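Local coordinates for uncharacterized protein (Thermus thermophilus HB8, PDB 6SCE) that acts as a DNA nuclease of type III CRISPR defence that is activated by cyclic oligoadenylate, at residues A208-S213 and M571-R576; L499-A504 and V555-T560; Y506-A511 and Y617-E622; R590-A595 and L603-L608. One frame throughout, in Å; residues are numbered along the deposited sequence.

Contact 1: A208-S213 and M571-R576; sequences ALSAFS and MAELVR
A polar helix-to-helix contact brings S210 and S213 of helix 206-220, which packs on a six-stranded sheet, against E573 and R576 of helix 561-579, which packs on a seven-stranded one, probably that of the nuclease domain. Bound nucleic acid comes within about 6 Å of its nearest atom. One hydrogen bond crosses: R576 NH2 donates to S213 OG at 2.9 Å, the hydroxyl lying at the guanidinium edge, 9° out of its plane. That hydroxyl also hydrogen-bonds the carbonyl oxygen of Y257, so it is held between a donor and an acceptor. A bend in the R576 chain at chi3 (69°) turns the guanidinium back along its own helix, where E573 OE1 takes both NH2, at 2.9 Å, and NE, at 3.2 Å. This side-on grip, both nitrogens on one carboxylate oxygen that lies in the guanidinium plane, fixes the rotation of the guanidinium and directs NH2 at the serine. E573 does its own packing with its aliphatic part: CB lies 3.9 Å from S210 CB, and CG comes within 3.6 Å of S210 O. The hydroxyl of S210 bonds to K207 O, inside its own helix. Behind the interface, F212 stacks on W190 and meets W192 edge-to-face, while L574 and V575 turn to F554 of strand 551-558, so the two helices lie between their respective sheets, with helix 240-257 alongside, touching S210 through Y257 and L574 through E256.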
loop_
_atom_site.group_PDB
_atom_site.type_symbol
_atom_site.label_atom_id
_atom_site.label_comp_id
_atom_site.label_asym_id
_atom_site.label_seq_id
_atom_site.Cartn_x
_atom_site.Cartn_y
_atom_site.Cartn_z
ATOM N N ALA A 208 9.469 17.186 2.924
ATOM C CA ALA A 208 8.658 17.693 1.818
ATOM C C ALA A 208 8.318 16.570 0.824
ATOM O O ALA A 208 7.200 16.529 0.306
ATOM C CB ALA A 208 9.342 18.851 1.094
ATOM N N LEU A 209 9.267 15.677 0.558
ATOM C CA LEU A 209 9.024 14.544 -0.333
ATOM C C LEU A 209 7.967 13.592 0.222
ATOM O O LEU A 209 7.053 13.189 -0.501
ATOM C CB LEU A 209 10.295 13.791 -0.626
ATOM C CG LEU A 209 11.271 14.549 -1.514
ATOM C CD1 LEU A 209 12.580 13.785 -1.556
ATOM C CD2 LEU A 209 10.728 14.792 -2.915
ATOM N N SER A 210 8.027 13.295 1.521
ATOM C CA SER A 210 7.062 12.381 2.107
ATOM C C SER A 210 5.691 12.997 2.139
ATOM O O SER A 210 4.681 12.338 1.799
ATOM C CB SER A 210 7.506 11.923 3.518
ATOM O OG SER A 210 7.508 12.961 4.458
ATOM N N ALA A 211 5.618 14.271 2.510
ATOM C CA ALA A 211 4.337 14.946 2.561
ATOM C C ALA A 211 3.684 15.047 1.167
ATOM O O ALA A 211 2.462 14.987 1.049
ATOM C CB ALA A 211 4.477 16.314 3.198
ATOM N N PHE A 212 4.506 15.203 0.130
ATOM C CA PHE A 212 4.017 15.341 -1.234
ATOM C C PHE A 212 3.359 14.044 -1.712
ATOM O O PHE A 212 2.362 14.073 -2.401
ATOM C CB PHE A 212 5.170 15.710 -2.179
ATOM C CG PHE A 212 4.721 16.186 -3.512
ATOM C CD1 PHE A 212 4.173 17.447 -3.653
ATOM C CD2 PHE A 212 4.789 15.351 -4.619
ATOM C CE1 PHE A 212 3.759 17.908 -4.880
ATOM C CE2 PHE A 212 4.352 15.797 -5.849
ATOM C CZ PHE A 212 3.831 17.073 -5.982
ATOM N N SER A 213 3.949 12.921 -1.351
ATOM C CA SER A 213 3.385 11.640 -1.660
ATOM C C SER A 213 2.023 11.426 -0.972
ATOM O O SER A 213 1.046 11.036 -1.604
ATOM C CB SER A 213 4.347 10.546 -1.282
ATOM O OG SER A 213 3.623 9.341 -1.237
HETATM N N MSE A 571 6.471 9.970 10.289
HETATM C CA MSE A 571 6.136 8.627 10.743
HETATM C C MSE A 571 4.928 8.067 10.015
HETATM O O MSE A 571 4.935 6.889 9.656
HETATM C CB MSE A 571 5.884 8.626 12.237
HETATM C CG MSE A 571 5.726 7.212 12.769
HETATM SE SE MSE A 571 7.522 6.467 13.020
HETATM C CE MSE A 571 6.955 5.170 14.397
ATOM N N ALA A 572 3.888 8.880 9.812
ATOM C CA ALA A 572 2.655 8.405 9.168
ATOM C C ALA A 572 2.927 7.907 7.747
ATOM O O ALA A 572 2.339 6.902 7.301
ATOM C CB ALA A 572 1.586 9.498 9.155
ATOM N N GLU A 573 3.846 8.586 7.054
ATOM C CA GLU A 573 4.181 8.214 5.675
ATOM C C GLU A 573 5.112 7.014 5.644
ATOM O O GLU A 573 5.003 6.176 4.746
ATOM C CB GLU A 573 4.821 9.394 4.929
ATOM C CG GLU A 573 3.965 10.654 4.882
ATOM C CD GLU A 573 2.644 10.467 4.162
ATOM O OE1 GLU A 573 2.519 9.540 3.338
ATOM O OE2 GLU A 573 1.717 11.255 4.428
ATOM N N LEU A 574 6.042 6.943 6.597
ATOM C CA LEU A 574 6.921 5.776 6.702
ATOM C C LEU A 574 6.082 4.535 6.976
ATOM O O LEU A 574 6.288 3.487 6.375
ATOM C CB LEU A 574 7.960 5.954 7.827
ATOM C CG LEU A 574 8.764 4.709 8.193
ATOM C CD1 LEU A 574 9.735 4.383 7.057
ATOM C CD2 LEU A 574 9.473 4.870 9.535
ATOM N N VAL A 575 5.146 4.664 7.912
ATOM C CA VAL A 575 4.282 3.544 8.281
ATOM C C VAL A 575 3.500 3.077 7.045
ATOM O O VAL A 575 3.493 1.885 6.729
ATOM C CB VAL A 575 3.348 3.934 9.443
ATOM C CG1 VAL A 575 2.225 2.902 9.641
ATOM C CG2 VAL A 575 4.167 4.083 10.733
ATOM N N ARG A 576 2.885 4.031 6.342
ATOM C CA ARG A 576 2.086 3.728 5.166
ATOM C C ARG A 576 2.905 3.068 4.070
ATOM O O ARG A 576 2.526 2.019 3.540
ATOM C CB ARG A 576 1.405 4.995 4.602
ATOM C CG ARG A 576 0.628 4.754 3.298
ATOM C CD ARG A 576 -0.158 5.983 2.835
ATOM N NE ARG A 576 0.710 7.073 2.369
ATOM C CZ ARG A 576 1.107 7.277 1.103
ATOM N NH1 ARG A 576 0.726 6.478 0.109
ATOM N NH2 ARG A 576 1.906 8.303 0.823
#

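Contact 2: L499-A504 and V555-T560; sequences LPLEYA and VECKPT
L501 and E502 straddle C557 from neighbouring positions on helix 499-513, one side chain meeting it with a methyl branch and the other with its stem. With its CG anti to the backbone N (chi1 -178°), L501 reaches across to the strand and sets CD2 alongside C557 CB, 3.8 Å away. The same methyl sits 3.2 Å from the carbonyl oxygen K558 O, a close approach for a carbon. C557 turns SG beside its own backbone N (chi1 -69°), which carries the sulfur to the helix backbone, 4.1 Å from E502 CA. E502 passes C557 with CG, 4.1 Å from C557 CB, and then runs on extended, taking its carboxylate beyond the cysteine. There a water bridges the two elements, lying 2.8 Å from E502 OE2 and 2.7 Å from C557 O. Helix and strand axes are 8.1 Å apart at closest approach, and their N-to-C directions make 139°, well short of antiparallel. L457 of helix 447-458 also packs on L501, and M522 of strand 519-528 touches E502. The strand alternates its faces: C557 turns to this helix, whereas E556 and K558 point away from it, a Glu-X-Lys pattern that with D543 resembles the signature of PD-(D/E)XK nucleases. An apolar seal at L501 and C557 thus borders an acidic patch with its bridging water, where E502 OE2 lies close to D543 OD1, a clustering consistent with the metal-binding centre of that superfamily.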
loop_
_atom_site.group_PDB
_atom_site.type_symbol
_atom_site.label_atom_id
_atom_site.label_comp_id
_atom_site.label_asym_id
_atom_site.label_seq_id
_atom_site.Cartn_x
_atom_site.Cartn_y
_atom_site.Cartn_z
ATOM N N LEU A 499 17.441 5.131 25.516
ATOM C CA LEU A 499 17.484 3.680 25.754
ATOM C C LEU A 499 16.591 3.160 26.899
ATOM O O LEU A 499 15.967 2.089 26.766
ATOM C CB LEU A 499 18.936 3.195 25.923
ATOM C CG LEU A 499 19.124 1.673 26.007
ATOM C CD1 LEU A 499 18.452 0.957 24.836
ATOM C CD2 LEU A 499 20.593 1.285 26.079
ATOM N N PRO A 500 16.515 3.902 28.020
ATOM C CA PRO A 500 15.616 3.458 29.085
ATOM C C PRO A 500 14.135 3.362 28.660
ATOM O O PRO A 500 13.475 2.357 28.946
ATOM C CB PRO A 500 15.812 4.527 30.174
ATOM C CG PRO A 500 17.205 5.020 29.959
ATOM C CD PRO A 500 17.411 4.986 28.468
ATOM N N LEU A 501 13.621 4.398 28.010
ATOM C CA LEU A 501 12.236 4.376 27.525
ATOM C C LEU A 501 12.044 3.275 26.455
ATOM O O LEU A 501 11.056 2.542 26.492
ATOM C CB LEU A 501 11.840 5.729 26.970
ATOM C CG LEU A 501 10.394 5.837 26.477
ATOM C CD1 LEU A 501 9.387 5.498 27.567
ATOM C CD2 LEU A 501 10.141 7.235 25.950
ATOM N N GLU A 502 13.004 3.164 25.536
ATOM C CA GLU A 502 12.969 2.135 24.476
ATOM C C GLU A 502 12.959 0.729 25.031
ATOM O O GLU A 502 12.238 -0.127 24.526
ATOM C CB GLU A 502 14.165 2.263 23.534
ATOM C CG GLU A 502 14.159 3.510 22.682
ATOM C CD GLU A 502 15.456 3.710 21.944
ATOM O OE1 GLU A 502 16.313 2.791 21.970
ATOM O OE2 GLU A 502 15.597 4.782 21.315
ATOM N N TYR A 503 13.771 0.468 26.056
ATOM C CA TYR A 503 13.801 -0.860 26.663
ATOM C C TYR A 503 12.530 -1.174 27.433
ATOM O O TYR A 503 12.033 -2.304 27.386
ATOM C CB TYR A 503 15.005 -1.039 27.582
ATOM C CG TYR A 503 15.077 -2.440 28.114
ATOM C CD1 TYR A 503 15.389 -3.496 27.271
ATOM C CD2 TYR A 503 14.798 -2.723 29.450
ATOM C CE1 TYR A 503 15.446 -4.793 27.740
ATOM C CE2 TYR A 503 14.846 -4.023 29.931
ATOM C CZ TYR A 503 15.171 -5.059 29.069
ATOM O OH TYR A 503 15.228 -6.362 29.519
ATOM N N ALA A 504 12.007 -0.183 28.148
ATOM C CA ALA A 504 10.727 -0.337 28.850
ATOM C C ALA A 504 9.584 -0.590 27.875
ATOM O O ALA A 504 8.713 -1.418 28.124
ATOM C CB ALA A 504 10.417 0.910 29.664
ATOM N N VAL A 555 7.677 1.790 16.142
ATOM C CA VAL A 555 7.557 2.436 17.444
ATOM C C VAL A 555 8.453 3.672 17.478
ATOM O O VAL A 555 9.616 3.624 17.021
ATOM C CB VAL A 555 7.978 1.488 18.584
ATOM C CG1 VAL A 555 7.777 2.152 19.947
ATOM C CG2 VAL A 555 7.203 0.182 18.517
ATOM N N GLU A 556 7.909 4.779 17.992
ATOM C CA GLU A 556 8.717 5.996 18.231
ATOM C C GLU A 556 8.594 6.333 19.708
ATOM O O GLU A 556 7.481 6.411 20.221
ATOM C CB GLU A 556 8.238 7.172 17.369
ATOM C CG GLU A 556 9.007 8.482 17.554
ATOM C CD GLU A 556 10.404 8.469 16.955
ATOM O OE1 GLU A 556 10.726 7.565 16.157
ATOM O OE2 GLU A 556 11.189 9.385 17.276
ATOM N N CYS A 557 9.739 6.539 20.361
ATOM C CA CYS A 557 9.822 6.790 21.802
ATOM C C CYS A 557 10.466 8.145 22.048
ATOM O O CYS A 557 11.578 8.387 21.580
ATOM C CB CYS A 557 10.697 5.742 22.475
ATOM S SG CYS A 557 9.966 4.096 22.503
ATOM N N LYS A 558 9.767 9.011 22.774
ATOM C CA LYS A 558 10.236 10.378 23.031
ATOM C C LYS A 558 10.017 10.754 24.501
ATOM O O LYS A 558 9.133 10.196 25.164
ATOM C CB LYS A 558 9.508 11.377 22.121
ATOM C CG LYS A 558 9.952 11.357 20.655
ATOM C CD LYS A 558 11.430 11.684 20.496
ATOM C CE LYS A 558 11.726 12.266 19.125
ATOM N NZ LYS A 558 13.168 12.170 18.803
ATOM N N PRO A 559 10.832 11.699 25.024
ATOM C CA PRO A 559 10.586 12.157 26.403
ATOM C C PRO A 559 9.226 12.831 26.575
ATOM O O PRO A 559 8.550 12.622 27.586
ATOM C CB PRO A 559 11.723 13.155 26.652
ATOM C CG PRO A 559 12.805 12.773 25.689
ATOM C CD PRO A 559 12.099 12.224 24.474
ATOM N N THR A 560 8.814 13.603 25.575
ATOM C CA THR A 560 7.582 14.377 25.656
ATOM C C THR A 560 6.717 14.208 24.400
ATOM O O THR A 560 7.211 13.747 23.370
ATOM C CB THR A 560 7.931 15.872 25.853
ATOM O OG1 THR A 560 8.849 15.998 26.953
ATOM C CG2 THR A 560 6.716 16.685 26.167
HETATM O O HOH W 1 14.014 7.142 21.442
#

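Contact 3: Y506-A511 and Y617-E622; sequences YSHLNA and YRFPEE
H508 faces P620 and F619 from the middle of helix 499-513. Its CG lies beside the backbone N (chi1 -67°), which presents one face of the imidazole to the proline in a CH-pi contact: P620 CG stands 3.6 Å from the centroid of the H508 ring, only 7° off the normal. P620 CB shifts toward the root of the same ring, 3.5 Å from H508 CG. A cis peptide bond precedes P620 and folds its ring back against F619, whose face it covers off-centre through CB. The stem of the histidine is shared as well, H508 CB lying 3.8 Å from F619 CZ, while the two aromatic rings are turned steeply against each other, planes at 81°. The imidazole is held from its far end too, where NE2 hydrogen-bonds E454 OE2 of helix 447-458. The helix here closes over the edge of the mixed sheet, probably that of the nuclease domain, whose outermost strand, 617-618, leads directly into F619 and P620. One residue on, L509 brings CD2 to the edge of the F619 ring, 4.4 Å from F619 CE2, near the ring plane, and L623 of helix 623-627 packs on the same leucine.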
loop_
_atom_site.group_PDB
_atom_site.type_symbol
_atom_site.label_atom_id
_atom_site.label_comp_id
_atom_site.label_asym_id
_atom_site.label_seq_id
_atom_site.Cartn_x
_atom_site.Cartn_y
_atom_site.Cartn_z
ATOM N N TYR A 506 9.742 -1.774 24.745
ATOM C CA TYR A 506 9.966 -3.111 24.212
ATOM C C TYR A 506 9.590 -4.229 25.179
ATOM O O TYR A 506 9.020 -5.257 24.770
ATOM C CB TYR A 506 11.415 -3.284 23.791
ATOM C CG TYR A 506 11.862 -4.730 23.704
ATOM C CD1 TYR A 506 11.577 -5.504 22.582
ATOM C CD2 TYR A 506 12.557 -5.330 24.754
ATOM C CE1 TYR A 506 11.986 -6.827 22.504
ATOM C CE2 TYR A 506 12.981 -6.642 24.676
ATOM C CZ TYR A 506 12.681 -7.391 23.557
ATOM O OH TYR A 506 13.090 -8.699 23.496
ATOM N N SER A 507 9.908 -4.047 26.459
ATOM C CA SER A 507 9.643 -5.096 27.441
ATOM C C SER A 507 8.161 -5.300 27.620
ATOM O O SER A 507 7.690 -6.428 27.614
ATOM C CB SER A 507 10.313 -4.786 28.798
ATOM O OG SER A 507 11.733 -4.821 28.679
ATOM N N HIS A 508 7.416 -4.223 27.791
ATOM C CA HIS A 508 5.987 -4.352 27.982
ATOM C C HIS A 508 5.277 -4.778 26.688
ATOM O O HIS A 508 4.243 -5.445 26.747
ATOM C CB HIS A 508 5.392 -3.066 28.540
ATOM C CG HIS A 508 5.842 -2.767 29.936
ATOM N ND1 HIS A 508 5.507 -3.567 31.009
ATOM C CD2 HIS A 508 6.624 -1.779 30.432
ATOM C CE1 HIS A 508 6.057 -3.079 32.107
ATOM N NE2 HIS A 508 6.733 -1.990 31.787
ATOM N N LEU A 509 5.806 -4.381 25.526
ATOM C CA LEU A 509 5.233 -4.870 24.256
ATOM C C LEU A 509 5.385 -6.359 24.154
ATOM O O LEU A 509 4.442 -7.091 23.790
ATOM C CB LEU A 509 5.891 -4.196 23.036
ATOM C CG LEU A 509 5.401 -2.767 22.784
ATOM C CD1 LEU A 509 6.247 -2.092 21.718
ATOM C CD2 LEU A 509 3.915 -2.719 22.412
ATOM N N ASN A 510 6.580 -6.820 24.474
ATOM C CA ASN A 510 6.886 -8.230 24.388
ATOM C C ASN A 510 6.022 -9.065 25.338
ATOM O O ASN A 510 5.541 -10.138 24.955
ATOM C CB ASN A 510 8.355 -8.463 24.674
ATOM C CG ASN A 510 8.708 -9.922 24.684
ATOM O OD1 ASN A 510 8.482 -10.618 25.675
ATOM N ND2 ASN A 510 9.242 -10.400 23.574
ATOM N N ALA A 511 5.808 -8.578 26.562
ATOM C CA ALA A 511 4.943 -9.286 27.516
ATOM C C ALA A 511 3.512 -9.332 26.997
ATOM O O ALA A 511 2.833 -10.345 27.139
ATOM C CB ALA A 511 4.983 -8.623 28.903
ATOM N N TYR A 617 -3.466 7.154 25.472
ATOM C CA TYR A 617 -3.594 5.969 26.292
ATOM C C TYR A 617 -2.412 5.851 27.237
ATOM O O TYR A 617 -1.357 6.453 27.031
ATOM C CB TYR A 617 -3.718 4.707 25.442
ATOM C CG TYR A 617 -4.955 4.672 24.590
ATOM C CD1 TYR A 617 -4.974 5.276 23.333
ATOM C CD2 TYR A 617 -6.106 4.037 25.032
ATOM C CE1 TYR A 617 -6.107 5.253 22.542
ATOM C CE2 TYR A 617 -7.250 4.004 24.249
ATOM C CZ TYR A 617 -7.247 4.613 23.007
ATOM O OH TYR A 617 -8.374 4.579 22.223
ATOM N N ARG A 618 -2.618 5.074 28.291
ATOM C CA ARG A 618 -1.623 4.903 29.320
ATOM C C ARG A 618 -0.799 3.650 29.025
ATOM O O ARG A 618 -1.334 2.561 28.866
ATOM C CB ARG A 618 -2.298 4.824 30.697
ATOM C CG ARG A 618 -1.322 4.948 31.859
ATOM C CD ARG A 618 -2.025 4.844 33.212
ATOM N NE ARG A 618 -1.190 4.162 34.203
ATOM C CZ ARG A 618 -0.157 4.710 34.845
ATOM N NH1 ARG A 618 0.200 5.973 34.627
ATOM N NH2 ARG A 618 0.528 3.983 35.721
ATOM N N PHE A 619 0.513 3.819 28.956
ATOM C CA PHE A 619 1.420 2.717 28.694
ATOM C C PHE A 619 2.045 2.312 30.031
ATOM O O PHE A 619 2.562 3.187 30.733
ATOM C CB PHE A 619 2.510 3.182 27.721
ATOM C CG PHE A 619 3.377 2.072 27.214
ATOM C CD1 PHE A 619 4.517 1.687 27.906
ATOM C CD2 PHE A 619 3.043 1.399 26.047
ATOM C CE1 PHE A 619 5.308 0.650 27.447
ATOM C CE2 PHE A 619 3.828 0.362 25.581
ATOM C CZ PHE A 619 4.961 -0.015 26.285
ATOM N N PRO A 620 2.064 1.027 30.386
ATOM C CA PRO A 620 1.647 -0.095 29.548
ATOM C C PRO A 620 0.262 -0.637 29.861
ATOM O O PRO A 620 -0.169 -1.598 29.207
ATOM C CB PRO A 620 2.677 -1.168 29.896
ATOM C CG PRO A 620 2.977 -0.908 31.344
ATOM C CD PRO A 620 2.949 0.594 31.487
ATOM N N GLU A 621 -0.423 -0.046 30.849
ATOM C CA GLU A 621 -1.684 -0.608 31.373
ATOM C C GLU A 621 -2.745 -0.733 30.294
ATOM O O GLU A 621 -3.448 -1.735 30.234
ATOM C CB GLU A 621 -2.257 0.239 32.531
ATOM C CG GLU A 621 -1.536 0.090 33.865
ATOM C CD GLU A 621 -0.233 0.874 33.952
ATOM O OE1 GLU A 621 0.071 1.682 33.044
ATOM O OE2 GLU A 621 0.498 0.674 34.944
ATOM N N GLU A 622 -2.860 0.293 29.453
ATOM C CA GLU A 622 -3.896 0.335 28.426
ATOM C C GLU A 622 -3.429 -0.108 27.032
ATOM O O GLU A 622 -4.017 0.322 26.039
ATOM C CB GLU A 622 -4.488 1.742 28.344
ATOM C CG GLU A 622 -5.233 2.160 29.598
ATOM C CD GLU A 622 -5.950 3.480 29.427
ATOM O OE1 GLU A 622 -5.286 4.479 29.073
ATOM O OE2 GLU A 622 -7.179 3.522 29.645
#

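Contact 4: R590-A595 and L603-L608; sequences RRWRGA and LVYMAL
Y605 meets W592 where strand 584-592 ends beside its parallel neighbour 603-607 and the connecting loop begins. The tyrosine CG lies beside its backbone N (chi1 -71°), and its ring offers CD2 to the far rim of the indole, 3.8 Å from W592 CH2 and equally near CZ3. The two rings are steeply inclined, with planes at 77° and the centroid of the six-membered ring 5.8 Å from that of Y605. At its other end the phenol OH bonds to S600 OG, in the connecting loop. M606 turns to the opposite side of the sheet, and A607 comes round again to the tryptophan, its CB lying 3.9 Å from W592 CB, so the tryptophan side chain is touched at both its stem and the rim of its ring. The ring is also held at its nitrogen: W592 NE1 donates to A595 O at 3.0 Å, the acceptor lying in the ring plane while the donor stands above the carbonyl plane. A595 O accepts from R565 as well, which ties the loop to helix 561-579. L608, where the chain turns, packs through CB against R590 O, 3.4 Å away, and the R590 side chain heads off to hydrogen-bond L457 O. The connection between these adjacent parallel strands is helix-free, and W592 and Y605 fill the angle under helix 561-579, on the helix-covered face of an alpha/beta core consistent with a nuclease fold of the PD-(D/E)XK kind.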
loop_
_atom_site.group_PDB
_atom_site.type_symbol
_atom_site.label_atom_id
_atom_site.label_comp_id
_atom_site.label_asym_id
_atom_site.label_seq_id
_atom_site.Cartn_x
_atom_site.Cartn_y
_atom_site.Cartn_z
ATOM N N ARG A 590 7.311 9.456 27.447
ATOM C CA ARG A 590 7.489 9.340 28.897
ATOM C C ARG A 590 6.428 10.185 29.599
ATOM O O ARG A 590 5.697 9.684 30.461
ATOM C CB ARG A 590 8.887 9.804 29.308
ATOM C CG ARG A 590 9.234 9.485 30.749
ATOM C CD ARG A 590 10.407 10.316 31.246
ATOM N NE ARG A 590 10.326 10.492 32.694
ATOM C CZ ARG A 590 9.677 11.475 33.319
ATOM N NH1 ARG A 590 9.684 11.511 34.648
ATOM N NH2 ARG A 590 9.031 12.420 32.643
ATOM N N ARG A 591 6.329 11.450 29.183
ATOM C CA ARG A 591 5.365 12.398 29.749
ATOM C C ARG A 591 4.560 13.133 28.668
ATOM O O ARG A 591 5.122 13.860 27.847
ATOM C CB ARG A 591 6.105 13.427 30.622
ATOM C CG ARG A 591 5.219 14.239 31.569
ATOM C CD ARG A 591 4.598 13.431 32.709
ATOM N NE ARG A 591 5.564 12.593 33.432
ATOM C CZ ARG A 591 5.481 12.246 34.721
ATOM N NH1 ARG A 591 4.471 12.652 35.493
ATOM N NH2 ARG A 591 6.428 11.473 35.246
ATOM N N TRP A 592 3.243 12.960 28.685
ATOM C CA TRP A 592 2.364 13.758 27.835
ATOM C C TRP A 592 1.889 14.995 28.594
ATOM O O TRP A 592 1.443 14.888 29.733
ATOM C CB TRP A 592 1.144 12.954 27.364
ATOM C CG TRP A 592 0.468 13.632 26.202
ATOM C CD1 TRP A 592 -0.441 14.655 26.257
ATOM C CD2 TRP A 592 0.687 13.368 24.811
ATOM N NE1 TRP A 592 -0.810 15.033 24.988
ATOM C CE2 TRP A 592 -0.130 14.261 24.081
ATOM C CE3 TRP A 592 1.490 12.464 24.113
ATOM C CZ2 TRP A 592 -0.163 14.272 22.685
ATOM C CZ3 TRP A 592 1.452 12.475 22.729
ATOM C CH2 TRP A 592 0.635 13.376 22.031
ATOM N N ARG A 593 1.960 16.154 27.938
ATOM C CA ARG A 593 1.521 17.427 28.522
ATOM C C ARG A 593 0.397 18.106 27.740
ATOM O O ARG A 593 -0.735 18.172 28.221
ATOM C CB ARG A 593 2.709 18.377 28.653
ATOM C CG ARG A 593 3.586 18.010 29.830
ATOM C CD ARG A 593 5.018 18.478 29.681
ATOM N NE ARG A 593 5.886 17.724 30.584
ATOM C CZ ARG A 593 7.192 17.929 30.728
ATOM N NH1 ARG A 593 7.814 18.880 30.034
ATOM N NH2 ARG A 593 7.880 17.175 31.578
ATOM N N GLY A 594 0.713 18.593 26.539
ATOM C CA GLY A 594 -0.141 19.544 25.819
ATOM C C GLY A 594 -1.512 19.065 25.364
ATOM O O GLY A 594 -2.159 18.231 26.017
ATOM N N ALA A 595 -1.961 19.605 24.231
ATOM C CA ALA A 595 -3.268 19.259 23.669
ATOM C C ALA A 595 -3.359 17.768 23.320
ATOM O O ALA A 595 -2.348 17.058 23.346
ATOM C CB ALA A 595 -3.540 20.105 22.433
ATOM N N LEU A 603 -1.576 6.284 13.302
ATOM C CA LEU A 603 -0.730 6.338 14.512
ATOM C C LEU A 603 -1.572 6.200 15.777
ATOM O O LEU A 603 -2.743 6.563 15.772
ATOM C CB LEU A 603 0.068 7.625 14.558
ATOM C CG LEU A 603 0.863 7.967 13.299
ATOM C CD1 LEU A 603 1.543 9.321 13.454
ATOM C CD2 LEU A 603 1.895 6.885 13.013
ATOM N N VAL A 604 -0.968 5.642 16.824
ATOM C CA VAL A 604 -1.601 5.464 18.134
ATOM C C VAL A 604 -0.664 6.139 19.149
ATOM O O VAL A 604 0.551 5.949 19.100
ATOM C CB VAL A 604 -1.783 3.964 18.475
ATOM C CG1 VAL A 604 -2.302 3.762 19.898
ATOM C CG2 VAL A 604 -2.718 3.298 17.479
ATOM N N TYR A 605 -1.232 6.960 20.028
ATOM C CA TYR A 605 -0.453 7.760 20.968
ATOM C C TYR A 605 -0.628 7.236 22.385
ATOM O O TYR A 605 -1.760 7.070 22.854
ATOM C CB TYR A 605 -0.900 9.210 20.908
ATOM C CG TYR A 605 -0.484 9.883 19.632
ATOM C CD1 TYR A 605 -1.292 9.836 18.500
ATOM C CD2 TYR A 605 0.722 10.544 19.548
ATOM C CE1 TYR A 605 -0.901 10.459 17.327
ATOM C CE2 TYR A 605 1.119 11.166 18.386
ATOM C CZ TYR A 605 0.307 11.119 17.276
ATOM O OH TYR A 605 0.728 11.745 16.129
HETATM N N MSE A 606 0.491 6.973 23.057
HETATM C CA MSE A 606 0.463 6.472 24.434
HETATM C C MSE A 606 1.474 7.184 25.286
HETATM O O MSE A 606 2.394 7.853 24.782
HETATM C CB MSE A 606 0.777 4.981 24.463
HETATM C CG MSE A 606 -0.237 4.181 23.657
HETATM SE SE MSE A 606 0.115 2.286 23.912
HETATM C CE MSE A 606 -0.925 1.952 25.573
ATOM N N ALA A 607 1.322 7.045 26.603
ATOM C CA ALA A 607 2.237 7.693 27.531
ATOM C C ALA A 607 2.347 6.960 28.868
ATOM O O ALA A 607 1.376 6.381 29.362
ATOM C CB ALA A 607 1.825 9.141 27.746
ATOM N N LEU A 608 3.552 6.982 29.430
ATOM C CA LEU A 608 3.805 6.403 30.746
ATOM C C LEU A 608 3.049 7.213 31.802
ATOM O O LEU A 608 2.358 6.640 32.653
ATOM C CB LEU A 608 5.305 6.331 31.046
ATOM C CG LEU A 608 6.011 5.065 30.554
ATOM C CD1 LEU A 608 5.842 4.879 29.052
ATOM C CD2 LEU A 608 7.491 5.088 30.911
#

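How the contacts relate
Contacts 2, 3 and 4 gather round the seven-stranded sheet, their centres 11 to 13 Å apart, whereas contact 1 lies over 20 Å off, nearer the middle of the chain, and joins this region to the six-stranded one. Contact 4 is buried, the rest partly so. Helix 499-513 serves contacts 2 and 3, and probable backbone hydrogen bonds link contact 2 to contact 4 (K558 O with R590 N) and contact 4 to contact 3 (A607 O with F619 N). M571 of contact 1 packs on V555 and L603. Chemistry follows position: a polar interface crossed by one hydrogen bond from an arginine braced within its own helix, apolar and aromatic packing within the sheet region, and bridging water in contact 2.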